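Long-range contacts in extracellular invertase (Aspergillus kawachii, PDB 5XH8), which probably cleaves the terminal fructosyl unit of sucrose-like sugars and, with high activity, transfers it to acceptor sugars, forming fructooligosaccharides such as 1-kestose: residues 133-137 with 168-172; 356-360 with 512-516; 454-460 with 542-548; 491-495 with 523-527. One frame throughout, in Å; residues are numbered along the deposited sequence.

Interaction 1 (133-137 with 168-172); sequences SETQS and AFRDP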
loop_
_atom_site.group_PDB
_atom_site.type_symbol
_atom_site.label_atom_id
_atom_site.label_comp_id
_atom_site.label_asym_id
_atom_site.label_seq_id
_atom_site.Cartn_x
_atom_site.Cartn_y
_atom_site.Cartn_z
ATOM N N SER A 133 3.382 -0.302 7.564
ATOM C CA SER A 133 2.710 0.301 8.720
ATOM C C SER A 133 2.338 1.807 8.489
ATOM O O SER A 133 1.282 2.259 8.947
ATOM C CB SER A 133 3.477 0.039 10.033
ATOM O OG SER A 133 4.773 0.516 9.959
ATOM N N GLU A 134 3.161 2.531 7.726
ATOM C CA GLU A 134 2.970 3.937 7.446
ATOM C C GLU A 134 3.001 4.204 5.924
ATOM O O GLU A 134 4.008 3.939 5.244
ATOM C CB GLU A 134 4.039 4.765 8.157
ATOM C CG GLU A 134 4.071 4.583 9.677
ATOM C CD GLU A 134 5.313 5.173 10.299
ATOM O OE1 GLU A 134 6.424 4.866 9.783
ATOM O OE2 GLU A 134 5.180 5.948 11.282
ATOM N N THR A 135 1.885 4.699 5.403
ATOM C CA THR A 135 1.785 5.140 4.017
ATOM C C THR A 135 1.392 6.611 4.038
ATOM O O THR A 135 1.031 7.161 5.088
ATOM C CB THR A 135 0.766 4.313 3.232
ATOM O OG1 THR A 135 -0.523 4.414 3.838
ATOM C CG2 THR A 135 1.156 2.834 3.206
ATOM N N GLN A 136 1.502 7.272 2.894
ATOM C CA GLN A 136 1.091 8.676 2.803
ATOM C C GLN A 136 -0.081 8.771 1.831
ATOM O O GLN A 136 0.027 8.310 0.673
ATOM C CB GLN A 136 2.251 9.594 2.401
ATOM C CG GLN A 136 3.630 9.146 2.887
ATOM C CD GLN A 136 3.721 9.023 4.393
ATOM O OE1 GLN A 136 3.110 9.797 5.139
ATOM N NE2 GLN A 136 4.506 8.053 4.852
ATOM N N SER A 137 -1.188 9.354 2.311
ATOM C CA SER A 137 -2.463 9.400 1.603
ATOM C C SER A 137 -2.938 10.820 1.461
ATOM O O SER A 137 -2.466 11.721 2.182
ATOM C CB SER A 137 -3.516 8.562 2.339
ATOM O OG SER A 137 -3.187 7.181 2.270
ATOM N N ALA A 168 11.210 4.701 10.911
ATOM C CA ALA A 168 9.994 5.481 10.860
ATOM C C ALA A 168 9.920 6.091 9.477
ATOM O O ALA A 168 10.962 6.314 8.825
ATOM C CB ALA A 168 10.022 6.611 11.885
ATOM N N PHE A 169 8.691 6.395 9.051
ATOM C CA PHE A 169 8.432 6.965 7.739
ATOM C C PHE A 169 7.104 7.736 7.737
ATOM O O PHE A 169 6.082 7.247 7.251
ATOM C CB PHE A 169 8.443 5.844 6.703
ATOM C CG PHE A 169 8.438 6.325 5.286
ATOM C CD1 PHE A 169 9.556 6.928 4.745
ATOM C CD2 PHE A 169 7.344 6.125 4.485
ATOM C CE1 PHE A 169 9.552 7.378 3.437
ATOM C CE2 PHE A 169 7.335 6.557 3.169
ATOM C CZ PHE A 169 8.451 7.179 2.641
ATOM N N ARG A 170 7.124 8.954 8.280
ATOM C CA ARG A 170 5.876 9.661 8.558
ATOM C C ARG A 170 6.033 11.165 8.606
ATOM O O ARG A 170 7.148 11.686 8.454
ATOM C CB ARG A 170 5.280 9.140 9.870
ATOM C CG ARG A 170 6.207 9.194 11.067
ATOM C CD ARG A 170 5.443 8.914 12.374
ATOM N NE ARG A 170 6.349 8.890 13.523
ATOM C CZ ARG A 170 7.058 7.837 13.952
ATOM N NH1 ARG A 170 6.940 6.626 13.389
ATOM N NH2 ARG A 170 7.887 7.989 14.998
ATOM N N ASP A 171 4.901 11.837 8.818
ATOM C CA ASP A 171 4.819 13.282 9.057
ATOM C C ASP A 171 5.211 14.082 7.801
ATOM O O ASP A 171 6.051 14.978 7.864
ATOM C CB ASP A 171 5.685 13.729 10.242
ATOM C CG ASP A 171 5.482 12.906 11.496
ATOM O OD1 ASP A 171 4.392 12.332 11.686
ATOM O OD2 ASP A 171 6.459 12.852 12.301
ATOM N N PRO A 172 4.587 13.778 6.666
ATOM C CA PRO A 172 4.962 14.487 5.448
ATOM C C PRO A 172 4.727 15.989 5.593
ATOM O O PRO A 172 3.657 16.415 6.104
ATOM C CB PRO A 172 4.046 13.873 4.386
ATOM C CG PRO A 172 2.862 13.362 5.159
ATOM C CD PRO A 172 3.460 12.845 6.420
#

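Interaction 2 (356-360 with 512-516); sequences AEGFP and TDGID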
loop_
_atom_site.group_PDB
_atom_site.type_symbol
_atom_site.label_atom_id
_atom_site.label_comp_id
_atom_site.label_asym_id
_atom_site.label_seq_id
_atom_site.Cartn_x
_atom_site.Cartn_y
_atom_site.Cartn_z
ATOM N N ALA A 356 3.748 9.888 32.576
ATOM C CA ALA A 356 3.419 10.449 33.890
ATOM C C ALA A 356 2.356 9.636 34.616
ATOM O O ALA A 356 1.180 10.044 34.722
ATOM C CB ALA A 356 2.981 11.895 33.761
ATOM N N GLU A 357 2.785 8.517 35.174
ATOM C CA GLU A 357 1.859 7.571 35.803
ATOM C C GLU A 357 1.143 8.110 37.054
ATOM O O GLU A 357 1.777 8.631 37.973
ATOM C CB GLU A 357 2.612 6.285 36.148
ATOM C CG GLU A 357 1.687 5.134 36.528
ATOM C CD GLU A 357 2.371 3.780 36.501
ATOM O OE1 GLU A 357 3.626 3.712 36.386
ATOM O OE2 GLU A 357 1.629 2.781 36.596
ATOM N N GLY A 358 -0.176 7.964 37.081
ATOM C CA GLY A 358 -0.999 8.425 38.200
ATOM C C GLY A 358 -1.451 9.880 38.177
ATOM O O GLY A 358 -2.099 10.335 39.132
ATOM N N PHE A 359 -1.127 10.622 37.112
ATOM C CA PHE A 359 -1.603 12.004 36.960
ATOM C C PHE A 359 -3.146 11.991 36.946
ATOM O O PHE A 359 -3.753 11.081 36.399
ATOM C CB PHE A 359 -1.029 12.680 35.685
ATOM C CG PHE A 359 -1.439 14.129 35.538
ATOM C CD1 PHE A 359 -2.679 14.475 35.004
ATOM C CD2 PHE A 359 -0.601 15.145 35.964
ATOM C CE1 PHE A 359 -3.082 15.799 34.925
ATOM C CE2 PHE A 359 -1.002 16.491 35.879
ATOM C CZ PHE A 359 -2.238 16.815 35.356
ATOM N N PRO A 360 -3.795 12.991 37.564
ATOM C CA PRO A 360 -5.255 12.953 37.651
ATOM C C PRO A 360 -5.962 13.389 36.341
ATOM O O PRO A 360 -6.614 14.440 36.266
ATOM C CB PRO A 360 -5.536 13.888 38.814
ATOM C CG PRO A 360 -4.439 14.883 38.729
ATOM C CD PRO A 360 -3.236 14.091 38.361
ATOM N N THR A 512 -0.153 13.627 45.307
ATOM C CA THR A 512 -0.643 12.989 44.089
ATOM C C THR A 512 0.534 12.540 43.219
ATOM O O THR A 512 1.497 13.286 43.051
ATOM C CB THR A 512 -1.534 13.993 43.328
ATOM O OG1 THR A 512 -2.533 14.545 44.222
ATOM C CG2 THR A 512 -2.210 13.314 42.127
ATOM N N ASP A 513 0.444 11.334 42.656
ATOM C CA ASP A 513 1.443 10.840 41.708
ATOM C C ASP A 513 1.332 11.545 40.341
ATOM O O ASP A 513 0.276 12.072 39.975
ATOM C CB ASP A 513 1.280 9.328 41.486
ATOM C CG ASP A 513 1.514 8.509 42.758
ATOM O OD1 ASP A 513 2.425 8.832 43.534
ATOM O OD2 ASP A 513 0.772 7.545 42.975
ATOM N N GLY A 514 2.431 11.515 39.602
ATOM C CA GLY A 514 2.456 11.906 38.206
ATOM C C GLY A 514 2.494 13.398 37.970
ATOM O O GLY A 514 2.257 13.835 36.846
ATOM N N ILE A 515 2.795 14.174 39.013
ATOM C CA ILE A 515 2.920 15.621 38.905
ATOM C C ILE A 515 4.401 15.930 39.008
ATOM O O ILE A 515 4.965 16.055 40.100
ATOM C CB ILE A 515 2.058 16.375 39.934
ATOM C CG1 ILE A 515 0.598 15.915 39.783
ATOM C CG2 ILE A 515 2.188 17.889 39.730
ATOM C CD1 ILE A 515 -0.428 16.717 40.535
ATOM N N ASP A 516 5.021 16.009 37.836
ATOM C CA ASP A 516 6.461 16.207 37.690
ATOM C C ASP A 516 6.926 17.476 38.429
ATOM O O ASP A 516 6.298 18.533 38.309
ATOM C CB ASP A 516 6.794 16.306 36.184
ATOM C CG ASP A 516 8.282 16.304 35.887
ATOM O OD1 ASP A 516 9.065 15.871 36.756
ATOM O OD2 ASP A 516 8.663 16.736 34.758
#

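Interaction 3 (454-460 with 542-548); sequences KFFVLSA and LTLVVDN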
loop_
_atom_site.group_PDB
_atom_site.type_symbol
_atom_site.label_atom_id
_atom_site.label_comp_id
_atom_site.label_asym_id
_atom_site.label_seq_id
_atom_site.Cartn_x
_atom_site.Cartn_y
_atom_site.Cartn_z
ATOM N N LYS A 454 -3.094 34.096 38.344
ATOM C CA LYS A 454 -2.024 33.326 37.738
ATOM C C LYS A 454 -2.017 33.441 36.177
ATOM O O LYS A 454 -1.789 32.458 35.465
ATOM C CB LYS A 454 -2.153 31.873 38.193
ATOM C CG LYS A 454 -2.133 31.686 39.707
ATOM C CD LYS A 454 -2.204 30.214 40.095
ATOM C CE LYS A 454 -2.295 30.073 41.618
ATOM N NZ LYS A 454 -2.428 28.654 42.038
ATOM N N PHE A 455 -2.250 34.651 35.680
ATOM C CA PHE A 455 -2.344 34.952 34.260
ATOM C C PHE A 455 -1.627 36.286 34.090
ATOM O O PHE A 455 -2.183 37.328 34.407
ATOM C CB PHE A 455 -3.810 35.044 33.813
ATOM C CG PHE A 455 -4.610 33.784 34.053
ATOM C CD1 PHE A 455 -5.291 33.581 35.262
ATOM C CD2 PHE A 455 -4.718 32.811 33.065
ATOM C CE1 PHE A 455 -6.041 32.424 35.480
ATOM C CE2 PHE A 455 -5.476 31.670 33.267
ATOM C CZ PHE A 455 -6.138 31.470 34.485
ATOM N N PHE A 456 -0.360 36.249 33.704
ATOM C CA PHE A 456 0.411 37.474 33.567
ATOM C C PHE A 456 1.604 37.320 32.658
ATOM O O PHE A 456 2.074 36.208 32.432
ATOM C CB PHE A 456 0.927 37.977 34.952
ATOM C CG PHE A 456 1.842 37.012 35.670
ATOM C CD1 PHE A 456 3.217 37.070 35.497
ATOM C CD2 PHE A 456 1.326 36.061 36.540
ATOM C CE1 PHE A 456 4.051 36.183 36.151
ATOM C CE2 PHE A 456 2.152 35.164 37.192
ATOM C CZ PHE A 456 3.520 35.223 37.005
ATOM N N VAL A 457 2.104 38.463 32.185
ATOM C CA VAL A 457 3.412 38.562 31.538
ATOM C C VAL A 457 4.319 39.382 32.440
ATOM O O VAL A 457 3.892 40.424 32.934
ATOM C CB VAL A 457 3.357 39.300 30.176
ATOM C CG1 VAL A 457 4.748 39.329 29.533
ATOM C CG2 VAL A 457 2.318 38.668 29.253
ATOM N N LEU A 458 5.548 38.914 32.636
ATOM C CA LEU A 458 6.580 39.635 33.379
ATOM C C LEU A 458 7.756 39.853 32.443
ATOM O O LEU A 458 8.285 38.873 31.913
ATOM C CB LEU A 458 7.062 38.818 34.590
ATOM C CG LEU A 458 8.135 39.499 35.473
ATOM C CD1 LEU A 458 8.105 38.926 36.880
ATOM C CD2 LEU A 458 9.552 39.391 34.919
ATOM N N SER A 459 8.157 41.109 32.236
ATOM C CA SER A 459 9.355 41.449 31.435
ATOM C C SER A 459 10.376 42.175 32.299
ATOM O O SER A 459 10.004 43.031 33.107
ATOM C CB SER A 459 9.025 42.376 30.267
ATOM O OG SER A 459 7.716 42.178 29.819
ATOM N N ALA A 460 11.654 41.876 32.106
ATOM C CA ALA A 460 12.693 42.605 32.808
ATOM C C ALA A 460 14.011 42.370 32.142
ATOM O O ALA A 460 14.204 41.340 31.472
ATOM C CB ALA A 460 12.765 42.141 34.259
ATOM N N LEU A 542 14.461 39.245 29.523
ATOM C CA LEU A 542 13.664 38.126 29.946
ATOM C C LEU A 542 12.179 38.448 29.802
ATOM O O LEU A 542 11.747 39.504 30.242
ATOM C CB LEU A 542 14.018 37.845 31.400
ATOM C CG LEU A 542 13.796 36.469 31.986
ATOM C CD1 LEU A 542 14.440 35.376 31.142
ATOM C CD2 LEU A 542 14.336 36.470 33.414
ATOM N N THR A 543 11.413 37.562 29.151
ATOM C CA THR A 543 9.940 37.583 29.237
ATOM C C THR A 543 9.401 36.255 29.798
ATOM O O THR A 543 9.792 35.178 29.338
ATOM C CB THR A 543 9.308 37.854 27.870
ATOM O OG1 THR A 543 9.876 39.037 27.298
ATOM C CG2 THR A 543 7.804 38.024 27.988
ATOM N N LEU A 544 8.530 36.343 30.800
ATOM C CA LEU A 544 7.840 35.189 31.379
ATOM C C LEU A 544 6.366 35.363 31.059
ATOM O O LEU A 544 5.799 36.412 31.347
ATOM C CB LEU A 544 8.027 35.119 32.900
ATOM C CG LEU A 544 9.328 34.576 33.494
ATOM C CD1 LEU A 544 10.564 35.091 32.797
ATOM C CD2 LEU A 544 9.401 34.922 34.976
ATOM N N VAL A 545 5.754 34.346 30.463
ATOM C CA VAL A 545 4.316 34.333 30.238
ATOM C C VAL A 545 3.778 33.168 31.050
ATOM O O VAL A 545 4.127 32.002 30.789
ATOM C CB VAL A 545 3.934 34.143 28.759
ATOM C CG1 VAL A 545 2.419 34.273 28.570
ATOM C CG2 VAL A 545 4.700 35.112 27.872
ATOM N N VAL A 546 2.927 33.480 32.023
ATOM C CA VAL A 546 2.308 32.479 32.864
ATOM C C VAL A 546 0.828 32.477 32.536
ATOM O O VAL A 546 0.133 33.464 32.773
ATOM C CB VAL A 546 2.556 32.786 34.359
ATOM C CG1 VAL A 546 1.768 31.842 35.266
ATOM C CG2 VAL A 546 4.036 32.680 34.652
ATOM N N ASP A 547 0.351 31.363 31.991
ATOM C CA ASP A 547 -1.056 31.207 31.642
ATOM C C ASP A 547 -1.603 30.024 32.439
ATOM O O ASP A 547 -1.713 28.878 31.948
ATOM C CB ASP A 547 -1.192 31.037 30.116
ATOM C CG ASP A 547 -2.600 31.083 29.646
ATOM O OD1 ASP A 547 -3.539 31.228 30.466
ATOM O OD2 ASP A 547 -2.786 30.961 28.416
ATOM N N ASN A 548 -1.938 30.337 33.693
ATOM C CA ASN A 548 -2.369 29.381 34.708
ATOM C C ASN A 548 -1.258 28.382 35.055
ATOM O O ASN A 548 -0.465 28.668 35.954
ATOM C CB ASN A 548 -3.719 28.742 34.347
ATOM C CG ASN A 548 -4.570 28.436 35.579
ATOM O OD1 ASN A 548 -4.123 28.604 36.710
ATOM N ND2 ASN A 548 -5.788 27.989 35.358
HETATM O O HOH W 1 8.411 41.194 26.641
#

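Interaction 4 (491-495 with 523-527); sequences YQFSN and KLRLF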
loop_
_atom_site.group_PDB
_atom_site.type_symbol
_atom_site.label_atom_id
_atom_site.label_comp_id
_atom_site.label_asym_id
_atom_site.label_seq_id
_atom_site.Cartn_x
_atom_site.Cartn_y
_atom_site.Cartn_z
ATOM N N TYR A 491 18.820 32.821 35.762
ATOM C CA TYR A 491 20.021 32.624 34.952
ATOM C C TYR A 491 21.186 32.211 35.840
ATOM O O TYR A 491 21.335 32.693 36.957
ATOM C CB TYR A 491 20.384 33.874 34.160
ATOM C CG TYR A 491 21.451 33.597 33.127
ATOM C CD1 TYR A 491 21.124 32.986 31.910
ATOM C CD2 TYR A 491 22.795 33.905 33.370
ATOM C CE1 TYR A 491 22.098 32.700 30.959
ATOM C CE2 TYR A 491 23.780 33.626 32.424
ATOM C CZ TYR A 491 23.431 33.027 31.216
ATOM O OH TYR A 491 24.401 32.732 30.275
ATOM N N GLN A 492 22.012 31.327 35.312
ATOM C CA GLN A 492 23.124 30.718 35.997
ATOM C C GLN A 492 24.328 30.785 35.046
ATOM O O GLN A 492 24.280 30.215 33.940
ATOM C CB GLN A 492 22.723 29.280 36.288
ATOM C CG GLN A 492 23.733 28.414 36.982
ATOM C CD GLN A 492 23.138 27.077 37.361
ATOM O OE1 GLN A 492 23.149 26.131 36.580
ATOM N NE2 GLN A 492 22.616 26.989 38.570
ATOM N N PHE A 493 25.394 31.494 35.442
ATOM C CA PHE A 493 26.602 31.588 34.592
ATOM C C PHE A 493 27.457 30.342 34.558
ATOM O O PHE A 493 28.114 30.125 33.558
ATOM C CB PHE A 493 27.483 32.794 34.952
ATOM C CG PHE A 493 27.005 34.080 34.356
ATOM C CD1 PHE A 493 26.098 34.867 35.038
ATOM C CD2 PHE A 493 27.444 34.486 33.111
ATOM C CE1 PHE A 493 25.647 36.049 34.497
ATOM C CE2 PHE A 493 26.996 35.673 32.558
ATOM C CZ PHE A 493 26.094 36.455 33.257
ATOM N N SER A 494 27.448 29.525 35.609
ATOM C CA SER A 494 28.307 28.323 35.674
ATOM C C SER A 494 28.185 27.384 34.474
ATOM O O SER A 494 29.186 26.819 34.022
ATOM C CB SER A 494 28.007 27.525 36.931
ATOM O OG SER A 494 26.652 27.120 36.940
ATOM N N ASN A 495 26.954 27.204 33.981
ATOM C CA ASN A 495 26.695 26.436 32.744
ATOM C C ASN A 495 25.904 27.237 31.706
ATOM O O ASN A 495 25.320 26.666 30.772
ATOM C CB ASN A 495 25.982 25.126 33.067
ATOM C CG ASN A 495 24.696 25.326 33.873
ATOM O OD1 ASN A 495 24.269 26.443 34.157
ATOM N ND2 ASN A 495 24.082 24.226 34.247
ATOM N N LYS A 523 20.254 26.145 27.679
ATOM C CA LYS A 523 21.478 26.936 27.464
ATOM C C LYS A 523 21.173 28.270 26.806
ATOM O O LYS A 523 20.406 28.332 25.830
ATOM C CB LYS A 523 22.453 26.212 26.538
ATOM C CG LYS A 523 22.970 24.893 27.070
ATOM C CD LYS A 523 24.083 25.081 28.081
ATOM C CE LYS A 523 25.341 25.659 27.447
ATOM N NZ LYS A 523 26.509 25.327 28.307
ATOM N N LEU A 524 21.788 29.329 27.338
ATOM C CA LEU A 524 21.725 30.650 26.733
ATOM C C LEU A 524 23.062 31.360 26.989
ATOM O O LEU A 524 23.411 31.581 28.138
ATOM C CB LEU A 524 20.591 31.468 27.344
ATOM C CG LEU A 524 20.509 32.922 26.864
ATOM C CD1 LEU A 524 20.219 33.015 25.367
ATOM C CD2 LEU A 524 19.467 33.670 27.670
ATOM N N ARG A 525 23.801 31.677 25.926
ATOM C CA ARG A 525 25.035 32.445 26.044
ATOM C C ARG A 525 24.714 33.920 25.925
ATOM O O ARG A 525 24.027 34.348 24.995
ATOM C CB ARG A 525 26.054 32.076 24.974
ATOM C CG ARG A 525 27.257 33.029 24.932
ATOM C CD ARG A 525 28.470 32.389 24.308
ATOM N NE ARG A 525 28.919 31.276 25.126
ATOM C CZ ARG A 525 29.777 30.346 24.737
ATOM N NH1 ARG A 525 30.344 30.381 23.531
ATOM N NH2 ARG A 525 30.086 29.369 25.574
ATOM N N LEU A 526 25.221 34.678 26.891
ATOM C CA LEU A 526 25.229 36.139 26.871
ATOM C C LEU A 526 26.660 36.495 26.464
ATOM O O LEU A 526 27.614 36.168 27.179
ATOM C CB LEU A 526 24.891 36.679 28.275
ATOM C CG LEU A 526 23.483 36.289 28.772
ATOM C CD1 LEU A 526 23.220 36.698 30.220
ATOM C CD2 LEU A 526 22.425 36.897 27.852
ATOM N N PHE A 527 26.804 37.095 25.284
ATOM C CA PHE A 527 28.130 37.377 24.728
ATOM C C PHE A 527 28.697 38.668 25.331
ATOM O O PHE A 527 27.979 39.439 25.989
ATOM C CB PHE A 527 28.059 37.553 23.214
ATOM C CG PHE A 527 27.547 36.352 22.479
ATOM C CD1 PHE A 527 28.408 35.317 22.117
ATOM C CD2 PHE A 527 26.203 36.268 22.113
ATOM C CE1 PHE A 527 27.934 34.216 21.421
ATOM C CE2 PHE A 527 25.725 35.162 21.420
ATOM C CZ PHE A 527 26.589 34.139 21.073
HETATM O O HOH W 2 26.945 33.290 29.182
#

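Interaction 1 (133-137 with 168-172)
The carboxylate of E134 takes hold of the neighbouring strand through both of its oxygens. OE1 accepts the backbone N-H of F169 (OE1 to N, 2.8 Å) and also a bond from the hydroxyl of Y129. OE2 meets the guanidinium of R170 at its edge, in plane, with NH1 2.8 Å away in a nearly straight salt bridge (171° at the hydrogen). Q136 makes the second buried grip. Its chain bends at chi2 (-59°), bringing NE2 within 3.0 Å of F169 O, where it bonds from above the carbonyl plane. Q136 OE1, held by T116 OG1, is pressed against the proline ring, 3.3 Å from P172 CD.

The two strands belong to adjacent four-stranded blades of the family 32 beta-propeller, and R170-D171-P172 matches the RDP signature of that family. In relatives this motif lines the sugar pocket, and here D171 OD1 bonds a glycerol.

R170 marks the looser side. It is partly exposed: its CG sits between the backbone N and the carbonyl carbon (chi1 54°), and the chain then runs extended past OE2 of E134, with CD at 3.2 Å. NH2 turns to E248, in a second salt bridge.

Interaction 2 (356-360 with 512-516)
G514 meets F359 almost backbone to backbone, with only 4.2 Å between their CA atoms. No hydrogen bond joins 356-360 to 512-516, so fit and weak polar contacts carry the interface. G514 has the most surface buried here. Lacking a side chain, it slides under the type II beta turn from A356 to F359, and its CA comes to 3.4 Å from E357 O. Its positive phi (79°) suits this bend, just as G358 at the third position of the turn suits its own. The carbonyl of G514 is directed at the F359 ring edge: CD2 of the ring is 3.3 Å from G514 O, which lies in the ring plane.

F359 reaches that oxygen because its CG stands anti to the backbone N (chi1 -177°). CD2 also touches CG1 of I515 at 4.1 Å, the isoleucine crossing the phenylalanine at about a right angle. One face of the ring carries CD of P360, offset toward the rim. D513, the third main participant, is exposed to solvent. Its CB packs 3.6 Å from E357 O, while its carbonyl receives a C-H contact from F359, CA to O 3.6 Å.

Further in, CG2 of T512 packs on CD of P360, and OG1 of T512 bonds L14 N of the N-terminal stretch. P360 occupies the N-cap position of helix 361-364, which follows the loop after propeller strand 341-348, whereas 512-516 links strands 497-501 and 520-523 of the C-terminal domain's sheet.

Interaction 3 (454-460 with 542-548)
F456 and V546 exchange two backbone hydrogen bonds in an antiparallel pair of strands from one sheet of the C-terminal beta-sandwich, the concanavalin-like module of family 32. Every second residue repeats this: F456, L458 and A460 pair with V546, L544 and L542, each giving its N-H and taking one back. V546 N to F456 O is 2.9 Å and nearly straight (173°); L458 N to L544 O is 2.8 Å. At the loop end N548 N bonds K454 O.

The N-H and C=O groups of F455, V457 and S459 turn the other way, toward strand 585-594, and those of T543 and V545 toward strand 550-555, so both strands are bonded along both edges. On the face of S459 and T543 a water is held by T543 OG1 at 2.7 Å and makes a weak hydrogen bond to S459 OG.

The N-terminal stretch satisfies D547 and N548: D547 OD1 accepts R29 N and OD2 accepts from H31 and A30, while N548 ND2 gives to R27 O. K454 NZ runs the other way, hydrogen-bonded to S567 OG, Y569 O and a glycerol. D547 OD1 also lies near the plane of the F455 ring, at its edge, 3.3 Å from CD2. F455 also makes a cation-pi contact with R29.

The other face, toward F477 and I479 of strand 474-481, is apolar. There F456, its CG between backbone N and carbonyl carbon (chi1 61°), lies alongside V546, whose CB sits over the ring face, 3.9 Å from the F456 centroid and 19° off the normal, a CH-pi contact.

Interaction 4 (491-495 with 523-527)
The hydroxyl of Y491 is held by two partners. It donates a hydrogen bond to L524 O, OH to O only 2.6 Å, and accepts one from a water whose oxygen is 2.8 Å away. That water in turn accepts the backbone N-H of L526, at 3.2 Å from its N, so the tyrosine spans two peptide groups of 523-527.

Y491 CG stands anti to the backbone N (chi1 -169°), which carries the ring across to L524 and L526. L526 comes from the opposite direction and lays CD1 over one ring face, 4.0 Å from the Y491 centroid and 20° off the normal, a CH-pi contact. L524 CB touches the edge of the ring at CE1, while L524 O lies in the ring plane. CZ of F493 meets CD1 of L526 from another side at 4.2 Å, and Y491 CE2 sits over the centre of the F493 ring.

Nearer the surface K523 bends at chi2 and chi3 so that NZ bonds N495 O at 3.0 Å, from above the carbonyl plane. S497 OG bonds that oxygen too, and K523 makes a cation-pi contact with W239. Y491, with L540 and I498 beside it, belongs to the interior of the C-terminal beta-sandwich, where 523-527 passes from one sheet to the other.

How the interactions relate
Interaction 1 lies in the N-terminal beta-propeller, between two adjacent blades, with centres 38 to 39 Å from interactions 3 and 4 on the opposite side of the chain's centre. Those two share the C-terminal beta-sandwich: centres 21 Å apart, nearest atoms about 6 Å apart, with interaction 4 nested along the chain inside the loop that interaction 3 closes. Strand 534-547 carries half of interaction 3 and also packs on Y491, L524 and L526 of interaction 4. Interaction 2 alone of the four joins the two modules, 356-360 coming from the propeller side and 512-516 from the sandwich. Along the chain its segments alternate with those of interactions 3 and 4.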